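Local coordinates for protein aminoglycoside N(3)-acetyltransferase, AAC(3)-IVa (Escherichia coli, PDB 6MN3) that catalyses transfer of an acetyl group from acetyl-CoA to the 3-amino group of 2-deoxystreptamine antibiotics, probably giving resistance to drugs such as gentamicin, kanamycin, tobramycin and apramycin, at residues Leu220-Ser223 with Arg224-Val227; Glu6-Lys9 with Ala10-Ile13; Gly110-Ala113 with Glu114-Ile117; Leu84-Val87 with Ser88-Trp92. One frame throughout, in Å; residues are numbered along the deposited sequence.

Contact 1: Leu220-Ser223 with Arg224-Val227; sequences LIRS and RDIV
Ile226 N donates to Arg222 O at 3.0 Å and Val227 N to Ser223 O at 3.1 Å, the two i to i+4 bonds with which the chain turns out of strand 216-222 and into helix 223-236. Arg222, last in the strand, is also the N-cap residue. Asp225, in the first turn of the helix, folds back over this corner. With CG beside its own backbone N (chi1 -73°), Asp225 brings OD2 to the edge of the Arg222 guanidinium, close to its plane, where NE forms a long salt bridge of 3.5 Å; the carboxylate itself is turned 66° from that plane. A water donates to Asp225 OD2 at 2.6 Å and accepts from Arg222 N at 2.7 Å, a water-mediated counterpart of the side-chain-to-N-cap bond in a capping box. The strand belongs to the mixed central sheet, and Ile221 and Ser223 are bonded through their backbones to Val142 and Gly140. Farther out, the Arg222 chain bends at chi3 and lays NH2 3.7 Å from Arg224 CB, while NH1 makes a salt bridge with Asp139. Arg224 sends NE and NH2 to the carbonyls of His136 and Glu137. Away from these charges, Ile221 CG2 meets Ile226 CG1 at 3.6 Å, the two side chains crossing at about a right angle, and Ile226 continues onto Thr154 and Leu155 of helix 154-161.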
loop_
_atom_site.group_PDB
_atom_site.type_symbol
_atom_site.label_atom_id
_atom_site.label_comp_id
_atom_site.label_asym_id
_atom_site.label_seq_id
_atom_site.Cartn_x
_atom_site.Cartn_y
_atom_site.Cartn_z
ATOM N N LEU A 220 -10.812 -5.880 -0.601
ATOM C CA LEU A 220 -10.902 -4.972 0.535
ATOM C C LEU A 220 -10.778 -5.773 1.821
ATOM O O LEU A 220 -11.591 -6.667 2.078
ATOM C CB LEU A 220 -12.219 -4.196 0.505
ATOM C CG LEU A 220 -12.481 -3.260 1.683
ATOM C CD1 LEU A 220 -11.496 -2.103 1.679
ATOM C CD2 LEU A 220 -13.907 -2.760 1.628
ATOM N N ILE A 221 -9.762 -5.456 2.623
ATOM C CA ILE A 221 -9.470 -6.163 3.865
ATOM C C ILE A 221 -9.176 -5.137 4.949
ATOM O O ILE A 221 -8.506 -4.130 4.696
ATOM C CB ILE A 221 -8.274 -7.132 3.721
ATOM C CG1 ILE A 221 -8.307 -7.874 2.380
ATOM C CG2 ILE A 221 -8.246 -8.118 4.874
ATOM C CD1 ILE A 221 -7.398 -7.272 1.321
ATOM N N ARG A 222 -9.675 -5.395 6.157
ATOM C CA ARG A 222 -9.308 -4.569 7.299
ATOM C C ARG A 222 -7.818 -4.707 7.583
ATOM O O ARG A 222 -7.277 -5.817 7.589
ATOM C CB ARG A 222 -10.119 -4.971 8.528
ATOM C CG ARG A 222 -11.496 -4.336 8.605
ATOM C CD ARG A 222 -12.336 -4.990 9.691
ATOM N NE ARG A 222 -11.535 -5.356 10.856
ATOM C CZ ARG A 222 -11.336 -4.563 11.903
ATOM N NH1 ARG A 222 -11.884 -3.355 11.935
ATOM N NH2 ARG A 222 -10.592 -4.977 12.919
ATOM N N SER A 223 -7.155 -3.571 7.814
ATOM C CA SER A 223 -5.720 -3.594 8.082
ATOM C C SER A 223 -5.388 -4.489 9.270
ATOM O O SER A 223 -4.377 -5.201 9.256
ATOM C CB SER A 223 -5.209 -2.175 8.324
ATOM O OG SER A 223 -3.868 -2.192 8.782
ATOM N N ARG A 224 -6.228 -4.471 10.307
ATOM C CA ARG A 224 -5.984 -5.324 11.465
ATOM C C ARG A 224 -6.094 -6.802 11.109
ATOM O O ARG A 224 -5.363 -7.629 11.668
ATOM C CB ARG A 224 -6.956 -4.975 12.593
ATOM C CG ARG A 224 -6.849 -3.538 13.078
ATOM C CD ARG A 224 -6.128 -3.451 14.411
ATOM N NE ARG A 224 -6.158 -2.099 14.962
ATOM C CZ ARG A 224 -7.158 -1.609 15.689
ATOM N NH1 ARG A 224 -8.219 -2.358 15.956
ATOM N NH2 ARG A 224 -7.097 -0.367 16.150
ATOM N N ASP A 225 -6.990 -7.156 10.185
ATOM C CA ASP A 225 -7.093 -8.548 9.763
ATOM C C ASP A 225 -5.875 -8.976 8.953
ATOM O O ASP A 225 -5.438 -10.127 9.055
ATOM C CB ASP A 225 -8.375 -8.761 8.959
ATOM C CG ASP A 225 -9.616 -8.747 9.829
ATOM O OD1 ASP A 225 -9.503 -9.062 11.034
ATOM O OD2 ASP A 225 -10.706 -8.425 9.308
ATOM N N ILE A 226 -5.318 -8.068 8.149
ATOM C CA ILE A 226 -4.115 -8.385 7.382
ATOM C C ILE A 226 -2.957 -8.699 8.321
ATOM O O ILE A 226 -2.224 -9.676 8.130
ATOM C CB ILE A 226 -3.764 -7.226 6.432
ATOM C CG1 ILE A 226 -4.856 -7.038 5.385
ATOM C CG2 ILE A 226 -2.419 -7.469 5.764
ATOM C CD1 ILE A 226 -4.688 -5.789 4.563
ATOM N N VAL A 227 -2.778 -7.872 9.351
ATOM C CA VAL A 227 -1.654 -8.049 10.263
ATOM C C VAL A 227 -1.858 -9.287 11.130
ATOM O O VAL A 227 -0.951 -10.111 11.283
ATOM C CB VAL A 227 -1.457 -6.783 11.116
ATOM C CG1 VAL A 227 -0.545 -7.068 12.301
ATOM C CG2 VAL A 227 -0.889 -5.663 10.261
HETATM O O HOH W 1 -11.342 -7.417 6.975
#

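Contact 2: Glu6-Lys9 with Ala10-Ile13; sequences EWRK and AELI
Glu11 reaches back to the start of helix 9-19 and accepts the backbone N-H of Arg8, the N-cap residue, with OE1 3.0 Å from Arg8 N. The bond is fairly straight (164°) and arrives on the anti side of the carboxylate, 27° out of its plane. OE1 has a second partner in the hydroxyl of Tyr5, so two hydrogen bonds grip this one oxygen. As the donor is the N-cap backbone and the acceptor the third helical residue, this is one half of a capping box. The carbonyls behind it are used by the helix: Arg8 O takes Leu12 N at 3.1 Å, and Lys9 O takes Ile13 N at the same 3.1 Å. Lys9 NZ makes a salt bridge with Asp41, and the Trp7 backbone bonds to Pro38 and Glu40. Trp7 adds apolar contact, its ring edge at CE3 lying 4.0 Å from Glu11 CB and its CB 3.9 Å from Leu12 CD2; Leu12 also touches Ala49 of helix 42-54. The Arg8 guanidinium leads away, NE staying 5.1 Å from Glu11 OE1. The Arg8 N-H on OE1, with the positive end of the helix dipole, would probably favour the charged form of Glu11.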
loop_
_atom_site.group_PDB
_atom_site.type_symbol
_atom_site.label_atom_id
_atom_site.label_comp_id
_atom_site.label_asym_id
_atom_site.label_seq_id
_atom_site.Cartn_x
_atom_site.Cartn_y
_atom_site.Cartn_z
ATOM N N GLU A 6 -17.224 3.056 -20.189
ATOM C CA GLU A 6 -16.564 4.097 -19.408
ATOM C C GLU A 6 -17.395 4.356 -18.154
ATOM O O GLU A 6 -18.513 4.875 -18.234
ATOM C CB GLU A 6 -16.389 5.367 -20.237
ATOM C CG GLU A 6 -15.586 5.152 -21.517
ATOM C CD GLU A 6 -15.099 6.452 -22.136
ATOM O OE1 GLU A 6 -15.222 7.508 -21.481
ATOM O OE2 GLU A 6 -14.593 6.414 -23.279
ATOM N N TRP A 7 -16.850 3.993 -16.997
ATOM C CA TRP A 7 -17.599 4.056 -15.749
ATOM C C TRP A 7 -17.750 5.493 -15.264
ATOM O O TRP A 7 -16.792 6.271 -15.268
ATOM C CB TRP A 7 -16.908 3.216 -14.676
ATOM C CG TRP A 7 -16.972 1.753 -14.946
ATOM C CD1 TRP A 7 -16.081 1.013 -15.665
ATOM C CD2 TRP A 7 -17.985 0.842 -14.503
ATOM N NE1 TRP A 7 -16.475 -0.301 -15.695
ATOM C CE2 TRP A 7 -17.641 -0.432 -14.991
ATOM C CE3 TRP A 7 -19.147 0.982 -13.743
ATOM C CZ2 TRP A 7 -18.416 -1.559 -14.742
ATOM C CZ3 TRP A 7 -19.916 -0.139 -13.498
ATOM C CH2 TRP A 7 -19.549 -1.390 -13.993
ATOM N N ARG A 8 -18.961 5.837 -14.840
ATOM C CA ARG A 8 -19.227 7.158 -14.296
ATOM C C ARG A 8 -18.772 7.238 -12.842
ATOM O O ARG A 8 -18.650 6.228 -12.144
ATOM C CB ARG A 8 -20.713 7.492 -14.399
ATOM C CG ARG A 8 -21.288 7.345 -15.794
ATOM C CD ARG A 8 -20.988 8.561 -16.644
ATOM N NE ARG A 8 -21.436 8.387 -18.022
ATOM C CZ ARG A 8 -22.630 8.757 -18.473
ATOM N NH1 ARG A 8 -23.503 9.328 -17.654
ATOM N NH2 ARG A 8 -22.951 8.559 -19.744
ATOM N N LYS A 9 -18.524 8.469 -12.388
ATOM C CA LYS A 9 -18.041 8.680 -11.027
ATOM C C LYS A 9 -19.030 8.145 -9.995
ATOM O O LYS A 9 -18.639 7.450 -9.049
ATOM C CB LYS A 9 -17.773 10.165 -10.791
ATOM C CG LYS A 9 -16.352 10.596 -11.114
ATOM C CD LYS A 9 -16.333 11.804 -12.034
ATOM C CE LYS A 9 -17.110 12.972 -11.440
ATOM N NZ LYS A 9 -17.100 14.161 -12.336
ATOM N N ALA A 10 -20.319 8.456 -10.164
ATOM C CA ALA A 10 -21.321 7.982 -9.215
ATOM C C ALA A 10 -21.426 6.461 -9.215
ATOM O O ALA A 10 -21.720 5.862 -8.176
ATOM C CB ALA A 10 -22.677 8.613 -9.524
ATOM N N GLU A 11 -21.189 5.818 -10.360
ATOM C CA GLU A 11 -21.189 4.359 -10.390
ATOM C C GLU A 11 -20.034 3.794 -9.574
ATOM O O GLU A 11 -20.200 2.802 -8.856
ATOM C CB GLU A 11 -21.113 3.859 -11.831
ATOM C CG GLU A 11 -22.302 4.232 -12.688
ATOM C CD GLU A 11 -22.203 3.653 -14.082
ATOM O OE1 GLU A 11 -21.539 4.271 -14.937
ATOM O OE2 GLU A 11 -22.781 2.572 -14.319
ATOM N N LEU A 12 -18.857 4.416 -9.672
ATOM C CA LEU A 12 -17.704 3.939 -8.917
ATOM C C LEU A 12 -17.937 4.063 -7.415
ATOM O O LEU A 12 -17.503 3.203 -6.641
ATOM C CB LEU A 12 -16.451 4.708 -9.336
ATOM C CG LEU A 12 -16.040 4.586 -10.805
ATOM C CD1 LEU A 12 -15.072 5.698 -11.198
ATOM C CD2 LEU A 12 -15.432 3.222 -11.081
ATOM N N ILE A 13 -18.616 5.129 -6.985
ATOM C CA ILE A 13 -18.942 5.275 -5.568
ATOM C C ILE A 13 -19.832 4.129 -5.113
ATOM O O ILE A 13 -19.630 3.556 -4.036
ATOM C CB ILE A 13 -19.601 6.644 -5.298
ATOM C CG1 ILE A 13 -18.719 7.786 -5.804
ATOM C CG2 ILE A 13 -19.868 6.828 -3.814
ATOM C CD1 ILE A 13 -19.441 9.120 -5.865
#

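Contact 3: Gly110-Ala113 with Glu114-Ile117; sequences GPQA and EQII
Gln112 and Gln115 run side by side, pointing the same way, from the N-cap and the third residue of the short helix 113-117. Along Gln112, CB first rests 4.1 Å from Ile116 CD1, the two side chains crossing at about a right angle. CG lies 4.2 Å from both Ile116 CD1 and Gln115 OE1; there the chain bends at chi2, carrying CD on to the Gln115 amide. CD comes within 3.8 Å of Gln115 OE1, and NE2 closes the approach with a weak hydrogen bond to that oxygen, 2.8 Å long but bent to 127°. The two amide planes stand 82° apart, so the groups meet nearly perpendicular rather than stacked. Leu138 touches both glutamines and Ile116.

The backbone of Gln112 is held as well. Its O accepts Ile116 N at 3.3 Å in the carbonyl plane, with a weak second bond from Gln115 N, and its N hydrogen-bonds Thr59 OG1 of strand 59-63. Glu114 takes the crowded first torsion, CG between the backbone N and the carbonyl carbon (chi1 64°), and a second bend folds its carboxylate back above the turn, OE2 2.7 Å from Pro111 O. Beneath the helix, Ile116 reaches Val61 and Val135, while Ala113 and Ile117 lie on strand 106-109. Ala113 N bonds Gly110 O at 3.1 Å, closing a type I beta turn; with Gly110 in a backbone conformation suited to glycine, this is a strand-to-helix connection in which the turn delivers the chain straight into the helix N-terminus.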
loop_
_atom_site.group_PDB
_atom_site.type_symbol
_atom_site.label_atom_id
_atom_site.label_comp_id
_atom_site.label_asym_id
_atom_site.label_seq_id
_atom_site.Cartn_x
_atom_site.Cartn_y
_atom_site.Cartn_z
ATOM N N GLY A 110 -7.742 14.116 4.351
ATOM C CA GLY A 110 -8.854 13.879 5.240
ATOM C C GLY A 110 -8.542 14.338 6.649
ATOM O O GLY A 110 -7.435 14.800 6.942
ATOM N N PRO A 111 -9.514 14.213 7.558
ATOM C CA PRO A 111 -9.294 14.677 8.939
ATOM C C PRO A 111 -8.202 13.920 9.674
ATOM O O PRO A 111 -7.790 14.364 10.752
ATOM C CB PRO A 111 -10.660 14.463 9.609
ATOM C CG PRO A 111 -11.637 14.303 8.481
ATOM C CD PRO A 111 -10.869 13.673 7.365
ATOM N N GLN A 112 -7.720 12.802 9.131
ATOM C CA GLN A 112 -6.705 11.983 9.778
ATOM C C GLN A 112 -5.373 12.002 9.039
ATOM O O GLN A 112 -4.466 11.244 9.400
ATOM C CB GLN A 112 -7.206 10.544 9.915
ATOM C CG GLN A 112 -6.771 9.852 11.183
ATOM C CD GLN A 112 -7.621 10.237 12.373
ATOM O OE1 GLN A 112 -8.848 10.157 12.323
ATOM N NE2 GLN A 112 -6.972 10.659 13.453
ATOM N N ALA A 113 -5.232 12.853 8.018
ATOM C CA ALA A 113 -4.033 12.839 7.183
ATOM C C ALA A 113 -2.789 13.200 7.982
ATOM O O ALA A 113 -1.728 12.592 7.799
ATOM C CB ALA A 113 -4.205 13.798 6.008
ATOM N N GLU A 114 -2.900 14.189 8.865
ATOM C CA GLU A 114 -1.757 14.625 9.657
ATOM C C GLU A 114 -1.213 13.492 10.525
ATOM O O GLU A 114 0.005 13.339 10.668
ATOM C CB GLU A 114 -2.154 15.834 10.515
ATOM C CG GLU A 114 -3.246 15.581 11.579
ATOM C CD GLU A 114 -4.547 14.992 11.027
ATOM O OE1 GLU A 114 -4.823 15.151 9.819
ATOM O OE2 GLU A 114 -5.279 14.340 11.803
ATOM N N GLN A 115 -2.097 12.680 11.109
ATOM C CA GLN A 115 -1.647 11.635 12.025
ATOM C C GLN A 115 -0.965 10.496 11.278
ATOM O O GLN A 115 -0.009 9.897 11.782
ATOM C CB GLN A 115 -2.832 11.117 12.841
ATOM C CG GLN A 115 -2.449 10.415 14.129
ATOM C CD GLN A 115 -3.539 9.482 14.610
ATOM O OE1 GLN A 115 -4.682 9.897 14.806
ATOM N NE2 GLN A 115 -3.196 8.212 14.788
ATOM N N ILE A 116 -1.445 10.185 10.073
ATOM C CA ILE A 116 -0.865 9.114 9.272
ATOM C C ILE A 116 0.450 9.534 8.622
ATOM O O ILE A 116 1.296 8.679 8.333
ATOM C CB ILE A 116 -1.909 8.664 8.234
ATOM C CG1 ILE A 116 -3.122 8.060 8.946
ATOM C CG2 ILE A 116 -1.329 7.667 7.237
ATOM C CD1 ILE A 116 -4.410 8.160 8.160
ATOM N N ILE A 117 0.668 10.834 8.433
ATOM C CA ILE A 117 1.814 11.331 7.679
ATOM C C ILE A 117 2.946 11.850 8.572
ATOM O O ILE A 117 4.103 11.889 8.124
ATOM C CB ILE A 117 1.329 12.423 6.696
ATOM C CG1 ILE A 117 0.481 11.793 5.588
ATOM C CG2 ILE A 117 2.472 13.225 6.102
ATOM C CD1 ILE A 117 1.206 10.733 4.792
#

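Contact 4: Leu84-Val87 with Ser88-Trp92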
loop_
_atom_site.group_PDB
_atom_site.type_symbol
_atom_site.label_atom_id
_atom_site.label_comp_id
_atom_site.label_asym_id
_atom_site.label_seq_id
_atom_site.Cartn_x
_atom_site.Cartn_y
_atom_site.Cartn_z
ATOM N N LEU A 84 3.919 2.456 -8.817
ATOM C CA LEU A 84 2.752 2.619 -7.962
ATOM C C LEU A 84 1.524 3.115 -8.716
ATOM O O LEU A 84 0.430 3.134 -8.139
ATOM C CB LEU A 84 3.075 3.573 -6.804
ATOM C CG LEU A 84 3.939 2.960 -5.698
ATOM C CD1 LEU A 84 4.250 3.974 -4.612
ATOM C CD2 LEU A 84 3.260 1.733 -5.104
ATOM N N GLY A 85 1.673 3.510 -9.976
ATOM C CA GLY A 85 0.548 3.843 -10.824
ATOM C C GLY A 85 0.334 5.341 -10.962
ATOM O O GLY A 85 0.931 6.166 -10.263
ATOM N N VAL A 86 -0.557 5.684 -11.895
ATOM C CA VAL A 86 -0.875 7.083 -12.162
ATOM C C VAL A 86 -1.729 7.676 -11.048
ATOM O O VAL A 86 -1.632 8.873 -10.753
ATOM C CB VAL A 86 -1.575 7.208 -13.528
ATOM C CG1 VAL A 86 -1.662 8.667 -13.953
ATOM C CG2 VAL A 86 -0.843 6.379 -14.571
ATOM N N VAL A 87 -2.578 6.863 -10.415
ATOM C CA VAL A 87 -3.444 7.368 -9.354
ATOM C C VAL A 87 -2.614 7.858 -8.174
ATOM O O VAL A 87 -2.871 8.933 -7.618
ATOM C CB VAL A 87 -4.453 6.285 -8.930
ATOM C CG1 VAL A 87 -5.301 6.771 -7.768
ATOM C CG2 VAL A 87 -5.326 5.885 -10.113
ATOM N N SER A 88 -1.600 7.085 -7.778
ATOM C CA SER A 88 -0.746 7.502 -6.670
ATOM C C SER A 88 0.016 8.776 -7.006
ATOM O O SER A 88 0.142 9.673 -6.164
ATOM C CB SER A 88 0.226 6.381 -6.307
ATOM O OG SER A 88 -0.423 5.376 -5.549
ATOM N N ASP A 89 0.538 8.873 -8.231
ATOM C CA ASP A 89 1.268 10.073 -8.621
ATOM C C ASP A 89 0.343 11.258 -8.835
ATOM O O ASP A 89 0.811 12.401 -8.855
ATOM C CB ASP A 89 2.083 9.815 -9.886
ATOM C CG ASP A 89 3.156 10.859 -10.105
ATOM O OD1 ASP A 89 3.941 11.108 -9.165
ATOM O OD2 ASP A 89 3.214 11.435 -11.213
ATOM N N THR A 90 -0.951 11.014 -8.995
ATOM C CA THR A 90 -1.904 12.101 -9.158
ATOM C C THR A 90 -2.461 12.581 -7.829
ATOM O O THR A 90 -2.755 13.771 -7.682
ATOM C CB THR A 90 -3.060 11.660 -10.059
ATOM O OG1 THR A 90 -2.545 10.868 -11.139
ATOM C CG2 THR A 90 -3.804 12.876 -10.623
ATOM N N PHE A 91 -2.584 11.680 -6.854
ATOM C CA PHE A 91 -3.256 12.008 -5.601
ATOM C C PHE A 91 -2.502 13.076 -4.815
ATOM O O PHE A 91 -3.112 14.021 -4.300
ATOM C CB PHE A 91 -3.421 10.731 -4.774
ATOM C CG PHE A 91 -4.011 10.948 -3.413
ATOM C CD1 PHE A 91 -5.202 11.633 -3.257
ATOM C CD2 PHE A 91 -3.380 10.441 -2.288
ATOM C CE1 PHE A 91 -5.747 11.821 -2.003
ATOM C CE2 PHE A 91 -3.919 10.624 -1.032
ATOM C CZ PHE A 91 -5.104 11.314 -0.888
ATOM N N TRP A 92 -1.175 12.959 -4.726
ATOM C CA TRP A 92 -0.414 13.823 -3.831
ATOM C C TRP A 92 -0.298 15.254 -4.341
ATOM O O TRP A 92 0.050 16.147 -3.560
ATOM C CB TRP A 92 0.981 13.242 -3.600
ATOM C CG TRP A 92 1.899 13.379 -4.774
ATOM C CD1 TRP A 92 2.075 12.482 -5.786
ATOM C CD2 TRP A 92 2.774 14.479 -5.057
ATOM N NE1 TRP A 92 3.005 12.953 -6.681
ATOM C CE2 TRP A 92 3.449 14.177 -6.256
ATOM C CE3 TRP A 92 3.051 15.688 -4.412
ATOM C CZ2 TRP A 92 4.381 15.043 -6.825
ATOM C CZ3 TRP A 92 3.978 16.546 -4.980
ATOM C CH2 TRP A 92 4.631 16.218 -6.172
HETATM O O HOH W 2 -1.782 4.454 -8.727
HETATM O O HOH W 3 -0.583 2.112 -5.924
#
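This is a local contact along the short helix 86-91, running from its N-cap as far as Trp92: a hydrated helix N-terminus with glycine as the N-cap, set against the central sheet and helix 42-54. Gly85 has backbone angles that suit a residue without a side chain, and it has no side-chain oxygen with which to cap. A water takes that place, accepting from Ser88 N at 2.8 Å and donating to Leu84 O at 2.6 Å. A second water also donates to Leu84 O and lies 3.3 Å from Ser88 OG, in hydrogen-bonding contact; that hydroxyl has a further, weak bond to the carbonyl of Pro63. Beside the waters, Leu84 CB packs on Ser88 CB at 4.0 Å. The i to i+4 bonds begin with a weak one of 3.4 Å from Asp89 N to Gly85 O; Phe91 N to Val87 O is shorter, 2.9 Å. Val87 faces Leu46 and Ile47 of helix 42-54, whereas Phe91 lies on strands 59-63 and 106-109. Asp89 swings CG away from its backbone N (chi1 -163°), OD2 making a salt bridge with Arg93 and OD1 also receiving Val80 N. Trp92 donates through NE1 to Asp89 OD1 at 3.2 Å, nearly straight at 170°; the oxygen lies in the indole plane, yet the indole N-H comes down on it from above the carboxylate, 57° out of that plane.

All four contacts lie at the N-terminal end of a helix, and their chemistry differs most at the third helical residue: Asp225 reaches the N-cap residue's N-H through a water and its guanidinium directly, Glu11 bonds the N-cap N-H itself, Gln115 pairs weakly with another amide, and at Ser88 a water, not a side chain, links the backbone N to the carbonyl of Leu84. Contact 2 is at the surface, its centre about 23 Å from the centre of the chain; the others are partly buried. Contacts 3 and 4 both lean on strands 59-63 and 106-109, whereas contacts 2 and 4 share helix 42-54 and contacts 1 and 3 helix 131-137. Contacts 1 and 4 flank the chain centre.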